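Local coordinates for protein CrmK (Actinoalloteichus sp. WH1-2216-6, PDB 5I1V) that probably oxidises an intermediate in the shunt product recycling of caerulomycin biosynthesis, as an FAD-linked oxidase with covalently bound flavin, at residues L278-Q283 and S296-E301; V286-P289 and E293-S296. All blocks are in the same frame, centred on the assembly; numbering follows the deposited sequence. Where two conformers were deposited one is given.

Interaction 1 of 2, residues L278-Q283 and S296-E301; sequences LAMHAQ and SWFLAE
Met-280 and Phe-298 reach each other because both side chains set out with CG anti to the backbone N, chi1 169° in the methionine and 166° in the phenylalanine, and approach each other from opposite directions between strand 277-285 and helix 291-303. The methionine stays extended through CG to SD, then bends at its last torsion, which turns CE across to the helix. That methyl touches both helix residues of the contact: Met-280 CE lies 3.7 Å from Phe-298 CE2 and equally 3.7 Å from Leu-299 CD2. The sulfur follows at the same corner of the ring: Met-280 SD is 3.9 Å from Phe-298 CZ and 5.0 Å from the ring centroid, 71° off the normal. This is a Met-aromatic contact of oblique geometry. Two residues along the strand, Ala-282 CB meets the same ring carbon, Phe-298 CE2, at 4.0 Å. The segment axes approach to 10.6 Å and run nearly antiparallel, with the helix packed on one face of the eight-stranded antiparallel sheet that carries strand 277-285; such a sheet is consistent with the substrate-side domain of berberine-bridge-type FAD-linked oxidases. Phe-247 and Trp-250 of helix 237-253 continue the packing, on Met-280 and Phe-298 respectively. No hydrogen bond joins the two segments, and Met-280, Ala-282 and Phe-298 are buried; cohesion therefore rests on dispersion and the sulfur-ring contact, joining helix to sheet through apolar surfaces.

Interaction 2 of 2, residues V286-P289 and E293-S296; sequences VDVP and ERMS
Arg-294 meets Pro-289 and Val-288 along its own length, where the loop leaving strand 277-285 turns into helix 291-303. From CB, which points toward the loop, CG leaves anti to the carbonyl carbon (chi1 -74°), and the chain then runs extended to NE. CG comes first, at 4.1 Å from Pro-289 O. CD has two neighbours on the loop side: Pro-289 O lies 3.3 Å from it, and the CG1 methyl of Val-288 lies 4.0 Å from it, the valine side chain crossing the arginine at about a right angle. NE then makes the hydrogen bond of the contact, donating to Pro-289 O over 3.0 Å. The acceptor sits at the guanidinium edge, in the guanidinium plane, and the C=O...NE angle of 163° places the donor nearly in line with the carbonyl. The N-H...O angle is a less favourable 138°, so the bond is bent at the hydrogen. Beyond NE, the group turns at its last torsion, and NH1 is hydrogen-bonded to Asn-261 OD1, in the neighbouring loop that also brings Pro-260 against the arginine. A leucine here would probably leave Pro-289 O without this donor and Asn-261 without its guanidinium partner, leaving the loop of 286-289 less firmly tied to the helix. The side chain thus spends NE on the preceding loop and NH1 on Asn-261. The contact therefore implies a polar cross-tie at the protein surface, with the aliphatic part of the arginine supplying the packing against Val-288.

Overall arrangement
Both contacts end on helix 291-303 and share Ser-296, which belongs to both helical segments; their centres are 12 Å apart. Interaction 1 is the buried, apolar side, fixing the helix to strand 277-285, whereas interaction 2 lies nearer the surface and ties the helix's first turns to the loop that leads into it. They also touch directly: Met-295 CE packs 3.7 Å from Gln-283 N, bridging the two through the methionine. Together they describe a strand-loop-helix unit at the edge of the chain, with centres about 23 Å and 28 Å from the chain's centre, away from the annotated FAD-binding residues.

Interaction 1 of 2, residues L278-Q283 and S296-E301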
ATOM      1  N   LEU A 278      18.947 -15.046   6.262  1.00 30.07           N
ATOM      2  CA  LEU A 278      19.436 -13.809   5.620  1.00 29.72           C
ATOM      3  C   LEU A 278      18.749 -13.751   4.280  1.00 28.36           C
ATOM      4  O   LEU A 278      18.390 -14.779   3.756  1.00 27.41           O
ATOM      5  CB  LEU A 278      20.929 -13.860   5.344  1.00 32.54           C
ATOM      6  CG  LEU A 278      22.019 -13.587   6.388  1.00 34.56           C
ATOM      7  CD1 LEU A 278      21.570 -13.510   7.812  1.00 33.07           C
ATOM      8  CD2 LEU A 278      23.170 -14.560   6.262  1.00 35.77           C
ATOM      9  N   ALA A 279      18.527 -12.546   3.720  1.00 26.25           N
ATOM     10  CA  ALA A 279      17.770 -12.450   2.497  1.00 27.45           C
ATOM     11  C   ALA A 279      18.466 -11.444   1.585  1.00 28.10           C
ATOM     12  O   ALA A 279      19.067 -10.497   2.055  1.00 27.99           O
ATOM     13  CB  ALA A 279      16.351 -11.989   2.798  1.00 30.96           C
ATOM     14  N   MET A 280      18.448 -11.682   0.292  1.00 28.66           N
ATOM     15  CA  MET A 280      18.930 -10.681  -0.635  1.00 29.19           C
ATOM     16  C   MET A 280      18.010 -10.580  -1.825  1.00 27.83           C
ATOM     17  O   MET A 280      17.460 -11.588  -2.275  1.00 27.64           O
ATOM     18  CB  MET A 280      20.351 -10.983  -1.085  1.00 29.74           C
ATOM     19  CG  MET A 280      20.794 -10.111  -2.255  1.00 31.27           C
ATOM     20  SD  MET A 280      22.432 -10.550  -2.779  1.00 32.78           S
ATOM     21  CE  MET A 280      21.988 -11.872  -3.883  1.00 33.81           C
ATOM     22  N   HIS A 281      17.817  -9.349  -2.307  1.00 27.12           N
ATOM     23  CA  HIS A 281      17.197  -9.185  -3.608  0.50 27.91           C
ATOM     24  C   HIS A 281      18.140  -8.437  -4.531  1.00 27.42           C
ATOM     25  O   HIS A 281      18.894  -7.561  -4.118  1.00 28.22           O
ATOM     26  CB  HIS A 281      15.822  -8.519  -3.540  0.50 30.55           C
ATOM     27  CG  HIS A 281      15.834  -7.172  -2.906  0.50 31.26           C
ATOM     28  ND1 HIS A 281      15.492  -6.976  -1.588  0.50 33.08           N
ATOM     29  CD2 HIS A 281      16.172  -5.958  -3.394  0.50 34.05           C
ATOM     30  CE1 HIS A 281      15.597  -5.693  -1.295  0.50 35.22           C
ATOM     31  NE2 HIS A 281      16.000  -5.051  -2.375  0.50 36.11           N
ATOM     32  N   ALA A 282      18.140  -8.862  -5.785  1.00 24.62           N
ATOM     33  CA  ALA A 282      18.946  -8.251  -6.809  1.00 27.80           C
ATOM     34  C   ALA A 282      18.170  -8.142  -8.095  1.00 26.79           C
ATOM     35  O   ALA A 282      17.241  -8.952  -8.361  1.00 27.65           O
ATOM     36  CB  ALA A 282      20.227  -9.021  -7.014  1.00 28.96           C
ATOM     37  N   GLN A 283      18.506  -7.106  -8.867  1.00 25.31           N
ATOM     38  CA  GLN A 283      17.834  -6.823 -10.102  1.00 24.12           C
ATOM     39  C   GLN A 283      18.802  -6.217 -11.064  1.00 23.46           C
ATOM     40  O   GLN A 283      19.723  -5.556 -10.665  1.00 22.15           O
ATOM     41  CB  GLN A 283      16.614  -5.874  -9.888  1.00 24.73           C
ATOM     42  CG  GLN A 283      16.986  -4.498  -9.372  1.00 26.60           C
ATOM     43  CD  GLN A 283      15.837  -3.566  -9.011  1.00 28.73           C
ATOM     44  OE1 GLN A 283      14.987  -3.881  -8.228  1.00 28.68           O
ATOM     45  NE2 GLN A 283      15.857  -2.378  -9.565  1.00 32.49           N
ATOM     46  N   SER A 296      24.020 -14.242 -12.902  1.00 28.81           N
ATOM     47  CA  SER A 296      24.614 -15.557 -12.512  1.00 33.00           C
ATOM     48  C   SER A 296      26.007 -15.418 -11.941  1.00 30.37           C
ATOM     49  O   SER A 296      26.307 -16.036 -10.920  1.00 34.37           O
ATOM     50  CB  SER A 296      24.638 -16.512 -13.702  1.00 33.76           C
ATOM     51  OG  SER A 296      23.302 -16.923 -14.003  1.00 35.23           O
ATOM     52  N   TRP A 297      26.843 -14.608 -12.597  1.00 31.30           N
ATOM     53  CA  TRP A 297      28.218 -14.356 -12.141  1.00 33.23           C
ATOM     54  C   TRP A 297      28.223 -13.766 -10.767  1.00 33.22           C
ATOM     55  O   TRP A 297      29.032 -14.155  -9.912  1.00 29.74           O
ATOM     56  CB  TRP A 297      28.999 -13.411 -13.070  1.00 34.22           C
ATOM     57  CG  TRP A 297      29.247 -13.975 -14.415  1.00 37.47           C
ATOM     58  CD1 TRP A 297      29.296 -15.311 -14.759  1.00 39.70           C
ATOM     59  CD2 TRP A 297      29.486 -13.239 -15.614  1.00 38.43           C
ATOM     60  NE1 TRP A 297      29.525 -15.433 -16.111  1.00 42.64           N
ATOM     61  CE2 TRP A 297      29.649 -14.179 -16.658  1.00 41.67           C
ATOM     62  CE3 TRP A 297      29.582 -11.873 -15.913  1.00 40.61           C
ATOM     63  CZ2 TRP A 297      29.898 -13.790 -17.986  1.00 46.40           C
ATOM     64  CZ3 TRP A 297      29.809 -11.483 -17.239  1.00 42.20           C
ATOM     65  CH2 TRP A 297      29.987 -12.439 -18.252  1.00 44.16           C
ATOM     66  N   PHE A 298      27.310 -12.818 -10.551  1.00 28.58           N
ATOM     67  CA  PHE A 298      27.215 -12.170  -9.261  1.00 29.42           C
ATOM     68  C   PHE A 298      26.805 -13.193  -8.193  1.00 29.97           C
ATOM     69  O   PHE A 298      27.459 -13.310  -7.176  1.00 30.52           O
ATOM     70  CB  PHE A 298      26.249 -10.971  -9.340  1.00 29.12           C
ATOM     71  CG  PHE A 298      25.817 -10.447  -8.002  1.00 27.37           C
ATOM     72  CD1 PHE A 298      26.725  -9.838  -7.180  1.00 26.95           C
ATOM     73  CD2 PHE A 298      24.469 -10.523  -7.592  1.00 27.84           C
ATOM     74  CE1 PHE A 298      26.337  -9.353  -5.930  1.00 29.51           C
ATOM     75  CE2 PHE A 298      24.073 -10.023  -6.365  1.00 27.21           C
ATOM     76  CZ  PHE A 298      25.007  -9.442  -5.531  1.00 27.28           C
ATOM     77  N   LEU A 299      25.754 -13.963  -8.457  1.00 30.24           N
ATOM     78  CA  LEU A 299      25.261 -14.933  -7.496  1.00 32.55           C
ATOM     79  C   LEU A 299      26.347 -16.007  -7.171  1.00 31.55           C
ATOM     80  O   LEU A 299      26.485 -16.423  -6.033  1.00 32.55           O
ATOM     81  CB  LEU A 299      23.979 -15.586  -8.001  1.00 32.87           C
ATOM     82  CG  LEU A 299      22.752 -14.667  -8.143  1.00 35.43           C
ATOM     83  CD1 LEU A 299      21.630 -15.454  -8.783  1.00 36.29           C
ATOM     84  CD2 LEU A 299      22.313 -14.096  -6.796  1.00 35.86           C
ATOM     85  N   ALA A 300      27.135 -16.402  -8.163  1.00 33.45           N
ATOM     86  CA  ALA A 300      28.251 -17.345  -7.924  1.00 33.94           C
ATOM     87  C   ALA A 300      29.332 -16.752  -7.021  1.00 35.79           C
ATOM     88  O   ALA A 300      29.840 -17.448  -6.130  1.00 33.09           O
ATOM     89  CB  ALA A 300      28.865 -17.803  -9.241  1.00 36.09           C
ATOM     90  N   GLU A 301      29.692 -15.484  -7.213  1.00 34.94           N
ATOM     91  CA  GLU A 301      30.731 -14.884  -6.361  1.00 38.79           C
ATOM     92  C   GLU A 301      30.317 -14.838  -4.899  1.00 37.73           C
ATOM     93  O   GLU A 301      31.137 -15.058  -3.998  1.00 36.84           O
ATOM     94  CB  GLU A 301      31.096 -13.464  -6.773  1.00 43.21           C
ATOM     95  CG  GLU A 301      31.927 -13.359  -8.035  1.00 48.70           C
ATOM     96  CD  GLU A 301      32.955 -12.233  -8.008  1.00 53.32           C
ATOM     97  OE1 GLU A 301      33.305 -11.697  -6.921  1.00 54.63           O
ATOM     98  OE2 GLU A 301      33.434 -11.882  -9.107  1.00 62.29           O
TER

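Interaction 2 of 2, residues V286-P289 and E293-S296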
ATOM      1  N   VAL A 286      16.958  -6.029 -18.229  1.00 30.19           N
ATOM      2  CA  VAL A 286      17.045  -7.105 -19.210  1.00 36.79           C
ATOM      3  C   VAL A 286      17.891  -6.645 -20.409  1.00 39.65           C
ATOM      4  O   VAL A 286      18.540  -7.465 -21.058  1.00 40.26           O
ATOM      5  CB  VAL A 286      15.621  -7.542 -19.654  1.00 39.79           C
ATOM      6  CG1 VAL A 286      15.647  -8.396 -20.915  1.00 44.13           C
ATOM      7  CG2 VAL A 286      14.939  -8.302 -18.528  1.00 38.08           C
ATOM      8  N   ASP A 287      17.900  -5.339 -20.675  1.00 39.04           N
ATOM      9  CA  ASP A 287      18.600  -4.781 -21.828  1.00 43.01           C
ATOM     10  C   ASP A 287      20.102  -4.483 -21.618  1.00 40.89           C
ATOM     11  O   ASP A 287      20.750  -3.944 -22.502  1.00 43.17           O
ATOM     12  CB  ASP A 287      17.872  -3.533 -22.356  1.00 45.65           C
ATOM     13  CG  ASP A 287      17.894  -2.336 -21.378  1.00 55.37           C
ATOM     14  OD1 ASP A 287      18.060  -2.508 -20.151  1.00 59.83           O
ATOM     15  OD2 ASP A 287      17.711  -1.184 -21.846  1.00 66.20           O
ATOM     16  N   VAL A 288      20.646  -4.816 -20.456  1.00 37.40           N
ATOM     17  CA  VAL A 288      22.090  -4.696 -20.229  1.00 39.24           C
ATOM     18  C   VAL A 288      22.758  -5.814 -21.029  1.00 38.12           C
ATOM     19  O   VAL A 288      22.241  -6.909 -21.072  1.00 39.19           O
ATOM     20  CB  VAL A 288      22.450  -4.808 -18.715  1.00 38.70           C
ATOM     21  CG1 VAL A 288      23.939  -5.085 -18.494  1.00 39.86           C
ATOM     22  CG2 VAL A 288      22.073  -3.530 -18.019  1.00 39.11           C
ATOM     23  N   PRO A 289      23.886  -5.531 -21.680  1.00 42.45           N
ATOM     24  CA  PRO A 289      24.625  -6.632 -22.309  1.00 45.71           C
ATOM     25  C   PRO A 289      24.902  -7.836 -21.389  1.00 42.30           C
ATOM     26  O   PRO A 289      25.533  -7.681 -20.341  1.00 40.17           O
ATOM     27  CB  PRO A 289      25.932  -5.950 -22.730  1.00 49.23           C
ATOM     28  CG  PRO A 289      25.549  -4.514 -22.989  1.00 47.67           C
ATOM     29  CD  PRO A 289      24.298  -4.214 -22.205  1.00 44.86           C
ATOM     30  N   GLU A 293      23.387 -13.515 -17.570  1.00 39.52           N
ATOM     31  CA  GLU A 293      24.670 -14.085 -17.170  1.00 37.96           C
ATOM     32  C   GLU A 293      25.365 -13.281 -16.113  1.00 34.99           C
ATOM     33  O   GLU A 293      26.043 -13.853 -15.238  1.00 33.38           O
ATOM     34  CB  GLU A 293      25.635 -14.194 -18.358  1.00 46.43           C
ATOM     35  CG  GLU A 293      25.666 -15.565 -19.017  1.00 54.56           C
ATOM     36  CD  GLU A 293      26.940 -15.809 -19.816  1.00 61.10           C
ATOM     37  OE1 GLU A 293      27.683 -16.765 -19.479  1.00 65.96           O
ATOM     38  OE2 GLU A 293      27.207 -15.045 -20.775  1.00 65.69           O
ATOM     39  N   ARG A 294      25.242 -11.960 -16.201  1.00 32.45           N
ATOM     40  CA  ARG A 294      25.863 -11.083 -15.211  1.00 30.54           C
ATOM     41  C   ARG A 294      25.280 -11.341 -13.829  1.00 31.15           C
ATOM     42  O   ARG A 294      26.000 -11.322 -12.815  1.00 30.33           O
ATOM     43  CB  ARG A 294      25.728  -9.615 -15.617  1.00 31.28           C
ATOM     44  CG  ARG A 294      26.653  -9.270 -16.751  1.00 30.95           C
ATOM     45  CD  ARG A 294      26.614  -7.828 -17.249  1.00 33.47           C
ATOM     46  NE  ARG A 294      27.651  -7.743 -18.267  1.00 35.41           N
ATOM     47  CZ  ARG A 294      28.960  -7.741 -18.000  1.00 34.75           C
ATOM     48  NH1 ARG A 294      29.412  -7.704 -16.749  1.00 36.95           N
ATOM     49  NH2 ARG A 294      29.825  -7.745 -18.988  1.00 37.26           N
ATOM     50  N   MET A 295      23.975 -11.590 -13.777  1.00 29.10           N
ATOM     51  CA  MET A 295      23.332 -11.909 -12.518  1.00 30.09           C
ATOM     52  C   MET A 295      23.856 -13.271 -12.003  1.00 30.44           C
ATOM     53  O   MET A 295      24.087 -13.434 -10.815  1.00 30.01           O
ATOM     54  CB  MET A 295      21.815 -11.969 -12.702  1.00 31.06           C
ATOM     55  CG  MET A 295      21.030 -12.353 -11.448  1.00 30.79           C
ATOM     56  SD  MET A 295      21.132 -11.150 -10.106  1.00 33.45           S
ATOM     57  CE  MET A 295      20.251  -9.739 -10.840  1.00 32.00           C
ATOM     58  N   SER A 296      24.020 -14.242 -12.902  1.00 28.81           N
ATOM     59  CA  SER A 296      24.614 -15.557 -12.512  1.00 33.00           C
ATOM     60  C   SER A 296      26.007 -15.418 -11.941  1.00 30.37           C
ATOM     61  O   SER A 296      26.307 -16.036 -10.920  1.00 34.37           O
ATOM     62  CB  SER A 296      24.638 -16.512 -13.702  1.00 33.76           C
ATOM     63  OG  SER A 296      23.302 -16.923 -14.003  1.00 35.23           O
TER